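Local coordinates for protein voltage-sensor containing phosphatase (PDB 3V0F) that probably dephosphorylates membrane phosphoinositides under the control of an attached voltage sensor, through a tensin-type phosphatase domain joined to a C2 domain, at residues K200-T205 / F292-S297; L306-I311 / Y323-T328; Y88-D93 / L104-D109. The protein carries 1 engineered substitution. All coordinates share one frame; numbering follows the deposited sequence.

In the fold
Contacts 1 and 2 belong to the C2 domain, whereas contact 3 lies in the phosphatase domain, its centre about 22 Å from that of contact 1 and 30 Å from that of contact 2. The two C2 contacts touch through F292 CG and L306 CD1, 3.4 Å apart, and each includes part of the five-stranded antiparallel sheet. Contact 1 is the more buried and joins two sheets mainly through hydrogen bonds at their ends. Contact 2, partly buried, spreads from an aromatic core to an arginine with a bound water that reaches over a beta turn. Contact 3, also partly buried, packs a helix on an edge strand and relies on van der Waals contact of a tyrosine, a valine and the helix.

Contact 1 of 3, residues K200-T205 / F292-S297; sequences KKLKVT and FWFNTS
In T296 the first torsion (chi1 62°) sets OG1 between the backbone N and the carbonyl carbon, facing K200 O, while the K200 side chain starts out anti to its own N and then bends at chi3 and chi4 to carry NZ back to T296 O. Two hydrogen bonds follow from these torsions. T296 OG1 gives its proton to K200 O at 2.7 Å, with a C=O...donor angle of 162°. K200 NZ reaches T296 O, also at 2.7 Å, in the carbonyl plane; K200 has a second modelled conformer, so this bond is less certain. K200 N adds a third, to S297 OG at 3.0 Å with an N-H...O angle of 152°. The turn that presents these groups is an Asx turn, S297 N bonding to N295 OD1 at 2.9 Å. Next to the polar bonds, L202 CD1 lies alongside T296, 3.7 Å from its CB, and reaches the edge of the F294 ring, 4.5 Å from CE1. The turn just after strand 290-295 is thereby tied to the residues leading into strand 202-210, joining the two sheets of the C2 beta sandwich. F294 also meets F333 of strand 328-335, and N295 N bonds to Y184 OH of helix 176-191.

Contact 2 of 3, residues L306-I311 / Y323-T328; sequences LKREEI and YRDNFT
A type I beta turn, R324 to F327, leads into strand 328-335 and meets R308 in the 3-10 turn (308-310) that follows strand 303-307, the edge strand of the five-stranded sheet of the C2 domain. R308 crosses to this turn: its CG runs anti to the backbone N and a bend at chi3 (66°) swings the guanidinium onto the peptide backbone. NH1 donates to Y323 O at 2.9 Å with an N-H...O angle of 169°, the oxygen lying 2° from the guanidinium plane, so the bond helps to set the rotation of the flat group. One face of that group is covered near its rim by D325 CA. A looser salt bridge joins NH1 to D325 OD1 at 3.4 Å, the two planes being steeply inclined; D325 has a second conformer, so this pairing is less secure. A water accepts from R308 N and donates to D325 O at 2.8 Å, linking the two turns. Nearer the sheet, T328 CA makes a CH...O contact with L306 O at 3.2 Å. On the buried side the I311 side chain crosses that of F327 at about a right angle, with CD1 3.8 Å from F327 CE2, while Y323 CD2 sits 3.5 Å above the centre of the same ring. F290 of strand 290-295 meets F327 edge-to-face, extending this aromatic cluster toward the other sheet, and W320 makes a cation-pi contact with R308. L306 pairs through its backbone with V329 of strand 328-335, and E310 O accepts from R180 of helix 176-191.

Contact 3 of 3, residues Y88-D93 / L104-D109; sequences YRVMID and LKFIDD
The Y88 ring is met obliquely by the D109 carboxylate, their planes 34° apart, and has V90 CG2 at its edge in the ring plane. D109 OD2 is 3.4 Å from Y88 CD1 and 3.5 Å from Y88 CE1, while D109 CB stands 3.8 Å from CE1. This is van der Waals contact, and the polar end of D109 is satisfied elsewhere, OD1 receiving Y70 OH and forming a salt bridge with R68. Those partners probably hold the carboxylate in place against the tyrosine. Y88 CG lies anti to the backbone N (chi1 180°), which stretches the ring out from the strand toward the helix, and its OH comes within 3.7 Å of both K105 O and K105 CB. At these distances it makes contact with the helix backbone but no bond to it. Deeper in, V90 CG2 packs 4.2 Å from F106 CB, the two side chains crossing at about a right angle. Y70 of strand 67-73 meets both the F106 ring, edge-to-face, and the Y88 ring, and L136 of helix 131-143 touches V90 and F106. Strand 87-92 and helix 100-116 run nearly antiparallel here, at 161°, with axes 9.8 Å apart. Together with strand 121-125, which is parallel to 87-92 across the intervening strand 67-73, they form a beta-alpha-beta crossover, as in the cysteine-dependent phosphatase fold.

Contact 1 of 3, residues K200-T205 / F292-S297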
loop_
_atom_site.group_PDB
_atom_site.type_symbol
_atom_site.label_atom_id
_atom_site.label_comp_id
_atom_site.label_asym_id
_atom_site.label_seq_id
_atom_site.Cartn_x
_atom_site.Cartn_y
_atom_site.Cartn_z
ATOM N N LYS A 200 6.915 -19.940 -5.085
ATOM C CA LYS A 200 7.948 -19.875 -6.109
ATOM C C LYS A 200 9.099 -18.994 -5.649
ATOM O O LYS A 200 8.921 -17.795 -5.401
ATOM C CB LYS A 200 7.386 -19.353 -7.434
ATOM C CG LYS A 200 8.455 -19.089 -8.496
ATOM C CD LYS A 200 7.894 -19.142 -9.906
ATOM C CE LYS A 200 7.498 -17.758 -10.402
ATOM N NZ LYS A 200 6.249 -17.210 -9.775
ATOM N N LYS A 201 10.281 -19.586 -5.544
ATOM C CA LYS A 201 11.449 -18.835 -5.105
ATOM C C LYS A 201 12.228 -18.345 -6.314
ATOM O O LYS A 201 12.237 -18.978 -7.368
ATOM C CB LYS A 201 12.284 -19.664 -4.130
ATOM C CG LYS A 201 11.437 -20.215 -2.984
ATOM C CD LYS A 201 12.164 -20.318 -1.662
ATOM C CE LYS A 201 11.214 -20.836 -0.591
ATOM N NZ LYS A 201 11.867 -21.050 0.728
ATOM N N LEU A 202 12.826 -17.167 -6.162
ATOM C CA LEU A 202 13.450 -16.470 -7.269
ATOM C C LEU A 202 14.742 -15.817 -6.825
ATOM O O LEU A 202 14.926 -15.534 -5.638
ATOM C CB LEU A 202 12.523 -15.359 -7.790
ATOM C CG LEU A 202 11.146 -15.745 -8.321
ATOM C CD1 LEU A 202 10.363 -14.473 -8.583
ATOM C CD2 LEU A 202 11.295 -16.558 -9.593
ATOM N N LYS A 203 15.641 -15.582 -7.777
ATOM C CA LYS A 203 16.784 -14.703 -7.540
ATOM C C LYS A 203 16.757 -13.614 -8.607
ATOM O O LYS A 203 16.543 -13.900 -9.778
ATOM C CB LYS A 203 18.108 -15.468 -7.624
ATOM C CG LYS A 203 18.468 -16.259 -6.378
ATOM C CD LYS A 203 19.868 -16.874 -6.433
ATOM C CE LYS A 203 20.200 -17.476 -5.071
ATOM N NZ LYS A 203 21.628 -17.853 -4.902
ATOM N N VAL A 204 16.971 -12.359 -8.217
ATOM C CA VAL A 204 17.101 -11.285 -9.192
ATOM C C VAL A 204 18.494 -11.350 -9.803
ATOM O O VAL A 204 19.500 -11.381 -9.070
ATOM C CB VAL A 204 16.884 -9.908 -8.546
ATOM C CG1 VAL A 204 17.188 -8.781 -9.540
ATOM C CG2 VAL A 204 15.451 -9.777 -8.021
ATOM N N THR A 205 18.554 -11.391 -11.134
ATOM C CA THR A 205 19.835 -11.407 -11.846
ATOM C C THR A 205 20.057 -10.169 -12.717
ATOM O O THR A 205 21.168 -9.943 -13.209
ATOM C CB THR A 205 19.983 -12.662 -12.724
ATOM O OG1 THR A 205 18.893 -12.702 -13.649
ATOM C CG2 THR A 205 19.970 -13.936 -11.862
ATOM N N PHE A 292 8.834 -0.336 -5.350
ATOM C CA PHE A 292 7.643 -1.157 -5.620
ATOM C C PHE A 292 7.712 -2.442 -4.829
ATOM O O PHE A 292 8.789 -2.879 -4.440
ATOM C CB PHE A 292 7.465 -1.457 -7.129
ATOM C CG PHE A 292 8.623 -2.146 -7.769
ATOM C CD1 PHE A 292 8.721 -3.541 -7.773
ATOM C CD2 PHE A 292 9.604 -1.400 -8.431
ATOM C CE1 PHE A 292 9.778 -4.187 -8.409
ATOM C CE2 PHE A 292 10.668 -2.041 -9.082
ATOM C CZ PHE A 292 10.760 -3.429 -9.064
ATOM N N TRP A 293 6.550 -3.053 -4.664
ATOM C CA TRP A 293 6.440 -4.381 -4.087
ATOM C C TRP A 293 5.977 -5.395 -5.127
ATOM O O TRP A 293 5.156 -5.074 -6.007
ATOM C CB TRP A 293 5.379 -4.385 -3.011
ATOM C CG TRP A 293 5.719 -3.668 -1.751
ATOM C CD1 TRP A 293 5.672 -2.306 -1.509
ATOM C CD2 TRP A 293 6.067 -4.281 -0.505
ATOM N NE1 TRP A 293 5.958 -2.061 -0.181
ATOM C CE2 TRP A 293 6.220 -3.251 0.449
ATOM C CE3 TRP A 293 6.232 -5.610 -0.096
ATOM C CZ2 TRP A 293 6.538 -3.519 1.798
ATOM C CZ3 TRP A 293 6.564 -5.873 1.232
ATOM C CH2 TRP A 293 6.708 -4.836 2.161
ATOM N N PHE A 294 6.420 -6.651 -4.979
ATOM C CA PHE A 294 5.835 -7.746 -5.752
ATOM C C PHE A 294 5.926 -9.021 -4.936
ATOM O O PHE A 294 6.682 -9.096 -3.972
ATOM C CB PHE A 294 6.515 -7.913 -7.126
ATOM C CG PHE A 294 7.911 -8.471 -7.051
ATOM C CD1 PHE A 294 8.153 -9.829 -7.277
ATOM C CD2 PHE A 294 8.990 -7.641 -6.711
ATOM C CE1 PHE A 294 9.449 -10.350 -7.167
ATOM C CE2 PHE A 294 10.288 -8.165 -6.622
ATOM C CZ PHE A 294 10.520 -9.521 -6.852
ATOM N N ASN A 295 5.155 -10.030 -5.333
ATOM C CA ASN A 295 5.204 -11.322 -4.656
ATOM C C ASN A 295 5.784 -12.366 -5.599
ATOM O O ASN A 295 5.317 -12.502 -6.735
ATOM C CB ASN A 295 3.812 -11.758 -4.204
ATOM C CG ASN A 295 3.853 -13.005 -3.362
ATOM O OD1 ASN A 295 3.978 -14.106 -3.880
ATOM N ND2 ASN A 295 3.747 -12.833 -2.048
ATOM N N THR A 296 6.799 -13.096 -5.134
ATOM C CA THR A 296 7.548 -14.005 -5.994
ATOM C C THR A 296 6.649 -15.088 -6.610
ATOM O O THR A 296 6.877 -15.535 -7.736
ATOM C CB THR A 296 8.709 -14.701 -5.239
ATOM O OG1 THR A 296 8.180 -15.488 -4.165
ATOM C CG2 THR A 296 9.693 -13.691 -4.685
ATOM N N SER A 297 5.626 -15.506 -5.875
ATOM C CA SER A 297 4.730 -16.578 -6.328
ATOM C C SER A 297 3.699 -16.115 -7.359
ATOM O O SER A 297 3.020 -16.948 -7.979
ATOM C CB SER A 297 4.037 -17.227 -5.128
ATOM O OG SER A 297 4.997 -17.742 -4.218
#

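Contact 2 of 3, residues L306-I311 / Y323-T328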
loop_
_atom_site.group_PDB
_atom_site.type_symbol
_atom_site.label_atom_id
_atom_site.label_comp_id
_atom_site.label_asym_id
_atom_site.label_seq_id
_atom_site.Cartn_x
_atom_site.Cartn_y
_atom_site.Cartn_z
ATOM N N LEU A 306 7.271 -3.197 -14.879
ATOM C CA LEU A 306 6.324 -2.216 -14.375
ATOM C C LEU A 306 6.419 -0.942 -15.173
ATOM O O LEU A 306 7.505 -0.394 -15.370
ATOM C CB LEU A 306 6.604 -1.927 -12.898
ATOM C CG LEU A 306 6.448 -3.125 -11.956
ATOM C CD1 LEU A 306 6.639 -2.690 -10.498
ATOM C CD2 LEU A 306 5.092 -3.799 -12.150
ATOM N N LYS A 307 5.277 -0.510 -15.679
ATOM C CA LYS A 307 5.161 0.785 -16.354
ATOM C C LYS A 307 5.138 1.912 -15.323
ATOM O O LYS A 307 4.984 1.663 -14.132
ATOM C CB LYS A 307 3.866 0.829 -17.173
ATOM C CG LYS A 307 3.749 -0.218 -18.242
ATOM C CD LYS A 307 2.429 -0.056 -19.020
ATOM C CE LYS A 307 2.268 -1.055 -20.161
ATOM N NZ LYS A 307 1.677 -2.352 -19.714
ATOM N N ARG A 308 5.230 3.154 -15.789
ATOM C CA ARG A 308 5.338 4.290 -14.901
ATOM C C ARG A 308 4.208 4.295 -13.866
ATOM O O ARG A 308 4.453 4.520 -12.677
ATOM C CB ARG A 308 5.334 5.598 -15.712
ATOM C CG ARG A 308 5.306 6.848 -14.846
ATOM C CD ARG A 308 5.314 8.115 -15.674
ATOM N NE ARG A 308 4.093 8.265 -16.459
ATOM C CZ ARG A 308 3.871 9.238 -17.339
ATOM N NH1 ARG A 308 4.796 10.166 -17.574
ATOM N NH2 ARG A 308 2.730 9.270 -18.011
ATOM N N GLU A 309 2.970 4.077 -14.316
ATOM C CA GLU A 309 1.815 4.169 -13.418
ATOM C C GLU A 309 1.780 3.022 -12.408
ATOM O O GLU A 309 0.999 3.061 -11.463
ATOM C CB GLU A 309 0.500 4.217 -14.212
ATOM C CG GLU A 309 0.128 2.908 -14.888
ATOM C CD GLU A 309 -1.216 2.973 -15.631
ATOM O OE1 GLU A 309 -1.874 1.924 -15.752
ATOM O OE2 GLU A 309 -1.619 4.059 -16.103
ATOM N N GLU A 310 2.629 2.016 -12.624
ATOM C CA GLU A 310 2.710 0.853 -11.736
ATOM C C GLU A 310 3.844 0.929 -10.716
ATOM O O GLU A 310 4.041 -0.013 -9.965
ATOM C CB GLU A 310 2.884 -0.410 -12.564
ATOM C CG GLU A 310 1.723 -0.736 -13.484
ATOM C CD GLU A 310 2.025 -2.017 -14.247
ATOM O OE1 GLU A 310 2.876 -1.996 -15.149
ATOM O OE2 GLU A 310 1.442 -3.078 -13.908
ATOM N N ILE A 311 4.595 2.028 -10.695
ATOM C CA ILE A 311 5.750 2.172 -9.807
ATOM C C ILE A 311 5.406 3.208 -8.728
ATOM O O ILE A 311 4.795 4.229 -9.030
ATOM C CB ILE A 311 7.005 2.578 -10.591
ATOM C CG1 ILE A 311 7.323 1.528 -11.654
ATOM C CG2 ILE A 311 8.186 2.734 -9.668
ATOM C CD1 ILE A 311 8.326 1.991 -12.740
ATOM N N TYR A 323 9.728 11.366 -14.780
ATOM C CA TYR A 323 9.439 10.000 -15.228
ATOM C C TYR A 323 8.515 10.122 -16.425
ATOM O O TYR A 323 7.336 10.435 -16.272
ATOM C CB TYR A 323 8.800 9.165 -14.108
ATOM C CG TYR A 323 9.611 9.195 -12.844
ATOM C CD1 TYR A 323 9.193 9.936 -11.741
ATOM C CD2 TYR A 323 10.824 8.501 -12.764
ATOM C CE1 TYR A 323 9.953 9.974 -10.586
ATOM C CE2 TYR A 323 11.596 8.530 -11.606
ATOM C CZ TYR A 323 11.162 9.282 -10.530
ATOM O OH TYR A 323 11.924 9.300 -9.390
ATOM N N ARG A 324 9.086 9.973 -17.621
ATOM C CA ARG A 324 8.369 10.222 -18.864
ATOM C C ARG A 324 7.474 9.027 -19.184
ATOM O O ARG A 324 7.536 7.987 -18.503
ATOM C CB ARG A 324 9.381 10.554 -19.971
ATOM C CG ARG A 324 10.056 11.910 -19.775
ATOM C CD ARG A 324 11.179 12.184 -20.766
ATOM N NE ARG A 324 12.396 11.437 -20.460
ATOM C CZ ARG A 324 12.952 10.529 -21.257
ATOM N NH1 ARG A 324 12.414 10.241 -22.429
ATOM N NH2 ARG A 324 14.048 9.885 -20.877
ATOM N N ASP A 325 6.627 9.158 -20.206
ATOM C CA ASP A 325 5.643 8.127 -20.600
ATOM C C ASP A 325 6.223 6.733 -20.727
ATOM O O ASP A 325 5.558 5.738 -20.489
ATOM C CB ASP A 325 5.035 8.460 -21.969
ATOM C CG ASP A 325 4.185 9.706 -21.950
ATOM O OD1 ASP A 325 4.153 10.405 -20.917
ATOM O OD2 ASP A 325 3.561 9.996 -22.994
ATOM N N ASN A 326 7.469 6.674 -21.197
ATOM C CA ASN A 326 8.138 5.402 -21.444
ATOM C C ASN A 326 9.065 4.909 -20.326
ATOM O O ASN A 326 9.828 3.959 -20.526
ATOM C CB ASN A 326 8.871 5.437 -22.787
ATOM C CG ASN A 326 9.778 6.652 -22.940
ATOM O OD1 ASN A 326 9.421 7.799 -22.612
ATOM N ND2 ASN A 326 10.966 6.403 -23.461
ATOM N N PHE A 327 8.985 5.540 -19.149
ATOM C CA PHE A 327 9.755 5.112 -17.996
ATOM C C PHE A 327 9.193 3.768 -17.502
ATOM O O PHE A 327 8.008 3.667 -17.166
ATOM C CB PHE A 327 9.693 6.181 -16.904
ATOM C CG PHE A 327 10.479 5.824 -15.695
ATOM C CD1 PHE A 327 11.859 6.002 -15.666
ATOM C CD2 PHE A 327 9.843 5.280 -14.582
ATOM C CE1 PHE A 327 12.599 5.657 -14.555
ATOM C CE2 PHE A 327 10.584 4.912 -13.452
ATOM C CZ PHE A 327 11.961 5.109 -13.430
ATOM N N THR A 328 10.052 2.744 -17.460
ATOM C CA THR A 328 9.664 1.422 -16.925
ATOM C C THR A 328 10.827 0.823 -16.163
ATOM O O THR A 328 11.981 1.198 -16.389
ATOM C CB THR A 328 9.239 0.395 -18.041
ATOM O OG1 THR A 328 10.382 -0.083 -18.763
ATOM C CG2 THR A 328 8.220 0.996 -19.015
HETATM O O HOH W 1 5.732 3.530 -18.795
HETATM O O HOH W 2 4.706 12.460 -19.305
#

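Contact 3 of 3, residues Y88-D93 / L104-D109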
loop_
_atom_site.group_PDB
_atom_site.type_symbol
_atom_site.label_atom_id
_atom_site.label_comp_id
_atom_site.label_asym_id
_atom_site.label_seq_id
_atom_site.Cartn_x
_atom_site.Cartn_y
_atom_site.Cartn_z
ATOM N N TYR A 88 -7.784 -5.721 16.276
ATOM C CA TYR A 88 -6.848 -6.613 15.607
ATOM C C TYR A 88 -5.859 -5.733 14.844
ATOM O O TYR A 88 -6.269 -4.825 14.132
ATOM C CB TYR A 88 -7.625 -7.510 14.656
ATOM C CG TYR A 88 -6.831 -8.515 13.846
ATOM C CD1 TYR A 88 -6.827 -9.861 14.190
ATOM C CD2 TYR A 88 -6.148 -8.132 12.692
ATOM C CE1 TYR A 88 -6.147 -10.798 13.434
ATOM C CE2 TYR A 88 -5.465 -9.049 11.931
ATOM C CZ TYR A 88 -5.461 -10.389 12.310
ATOM O OH TYR A 88 -4.788 -11.323 11.548
ATOM N N ARG A 89 -4.562 -5.990 15.006
ATOM C CA ARG A 89 -3.534 -5.194 14.327
ATOM C C ARG A 89 -2.977 -5.886 13.100
ATOM O O ARG A 89 -2.627 -7.067 13.146
ATOM C CB ARG A 89 -2.383 -4.809 15.273
ATOM C CG ARG A 89 -2.775 -3.808 16.364
ATOM C CD ARG A 89 -1.568 -3.303 17.144
ATOM N NE ARG A 89 -0.748 -2.430 16.318
ATOM C CZ ARG A 89 0.339 -1.787 16.760
ATOM N NH1 ARG A 89 0.729 -1.910 18.024
ATOM N NH2 ARG A 89 1.031 -0.994 15.941
ATOM N N VAL A 90 -2.915 -5.138 12.003
ATOM C CA VAL A 90 -2.212 -5.550 10.775
ATOM C C VAL A 90 -1.092 -4.537 10.634
ATOM O O VAL A 90 -1.349 -3.359 10.393
ATOM C CB VAL A 90 -3.113 -5.519 9.520
ATOM C CG1 VAL A 90 -2.358 -6.128 8.337
ATOM C CG2 VAL A 90 -4.444 -6.245 9.756
ATOM N N MET A 91 0.154 -4.966 10.746
ATOM C CA MET A 91 1.289 -4.041 10.783
ATOM C C MET A 91 1.691 -3.642 9.368
ATOM O O MET A 91 2.391 -4.408 8.715
ATOM C CB MET A 91 2.479 -4.705 11.496
ATOM C CG MET A 91 2.199 -5.139 12.926
ATOM S SD MET A 91 1.802 -3.764 14.023
ATOM C CE MET A 91 3.433 -3.227 14.499
ATOM N N ILE A 92 1.253 -2.471 8.895
ATOM C CA ILE A 92 1.609 -2.026 7.538
ATOM C C ILE A 92 2.254 -0.658 7.662
ATOM O O ILE A 92 1.688 0.264 8.286
ATOM C CB ILE A 92 0.379 -1.924 6.603
ATOM C CG1 ILE A 92 -0.459 -3.208 6.635
ATOM C CG2 ILE A 92 0.843 -1.640 5.178
ATOM C CD1 ILE A 92 -1.823 -3.040 6.010
ATOM N N ASP A 93 3.431 -0.497 7.062
ATOM C CA ASP A 93 4.054 0.826 7.059
ATOM C C ASP A 93 3.279 1.758 6.123
ATOM O O ASP A 93 2.754 1.349 5.072
ATOM C CB ASP A 93 5.499 0.765 6.555
ATOM C CG ASP A 93 6.422 -0.049 7.422
ATOM O OD1 ASP A 93 6.115 -0.328 8.599
ATOM O OD2 ASP A 93 7.509 -0.382 6.904
ATOM N N LEU A 104 -4.152 -12.357 4.058
ATOM C CA LEU A 104 -5.048 -13.506 4.154
ATOM C C LEU A 104 -5.410 -13.807 5.601
ATOM O O LEU A 104 -6.524 -14.233 5.879
ATOM C CB LEU A 104 -4.439 -14.710 3.458
ATOM C CG LEU A 104 -4.746 -14.822 1.968
ATOM C CD1 LEU A 104 -4.456 -13.607 1.102
ATOM C CD2 LEU A 104 -4.131 -16.101 1.400
ATOM N N LYS A 105 -4.504 -13.542 6.533
ATOM C CA LYS A 105 -4.825 -13.711 7.946
ATOM C C LYS A 105 -5.923 -12.727 8.356
ATOM O O LYS A 105 -6.852 -13.084 9.081
ATOM C CB LYS A 105 -3.601 -13.498 8.835
ATOM C CG LYS A 105 -2.669 -14.682 8.937
ATOM C CD LYS A 105 -1.875 -14.718 10.244
ATOM C CE LYS A 105 -0.904 -13.563 10.360
ATOM N NZ LYS A 105 0.260 -13.918 11.219
ATOM N N PHE A 106 -5.824 -11.484 7.881
ATOM C CA PHE A 106 -6.856 -10.486 8.136
ATOM C C PHE A 106 -8.202 -10.954 7.559
ATOM O O PHE A 106 -9.234 -10.884 8.224
ATOM C CB PHE A 106 -6.454 -9.134 7.523
ATOM C CG PHE A 106 -7.626 -8.252 7.193
ATOM C CD1 PHE A 106 -8.327 -7.604 8.207
ATOM C CD2 PHE A 106 -8.045 -8.080 5.862
ATOM C CE1 PHE A 106 -9.422 -6.820 7.914
ATOM C CE2 PHE A 106 -9.144 -7.309 5.575
ATOM C CZ PHE A 106 -9.834 -6.660 6.599
ATOM N N ILE A 107 -8.178 -11.419 6.307
ATOM C CA ILE A 107 -9.408 -11.835 5.662
ATOM C C ILE A 107 -10.064 -12.951 6.466
ATOM O O ILE A 107 -11.280 -12.932 6.677
ATOM C CB ILE A 107 -9.169 -12.278 4.201
ATOM C CG1 ILE A 107 -8.785 -11.081 3.296
ATOM C CG2 ILE A 107 -10.377 -13.052 3.652
ATOM C CD1 ILE A 107 -9.906 -10.053 3.079
ATOM N N ASP A 108 -9.273 -13.918 6.936
ATOM C CA ASP A 108 -9.864 -15.002 7.699
ATOM C C ASP A 108 -10.397 -14.527 9.047
ATOM O O ASP A 108 -11.469 -14.964 9.464
ATOM C CB ASP A 108 -8.948 -16.191 7.865
ATOM C CG ASP A 108 -9.761 -17.446 8.168
ATOM O OD1 ASP A 108 -9.661 -17.979 9.267
ATOM O OD2 ASP A 108 -10.583 -17.865 7.317
ATOM N N ASP A 109 -9.687 -13.615 9.708
ATOM C CA ASP A 109 -10.176 -13.085 10.965
ATOM C C ASP A 109 -11.528 -12.370 10.761
ATOM O O ASP A 109 -12.486 -12.560 11.526
ATOM C CB ASP A 109 -9.140 -12.152 11.585
ATOM C CG ASP A 109 -9.623 -11.556 12.891
ATOM O OD1 ASP A 109 -10.274 -10.489 12.871
ATOM O OD2 ASP A 109 -9.380 -12.167 13.949
#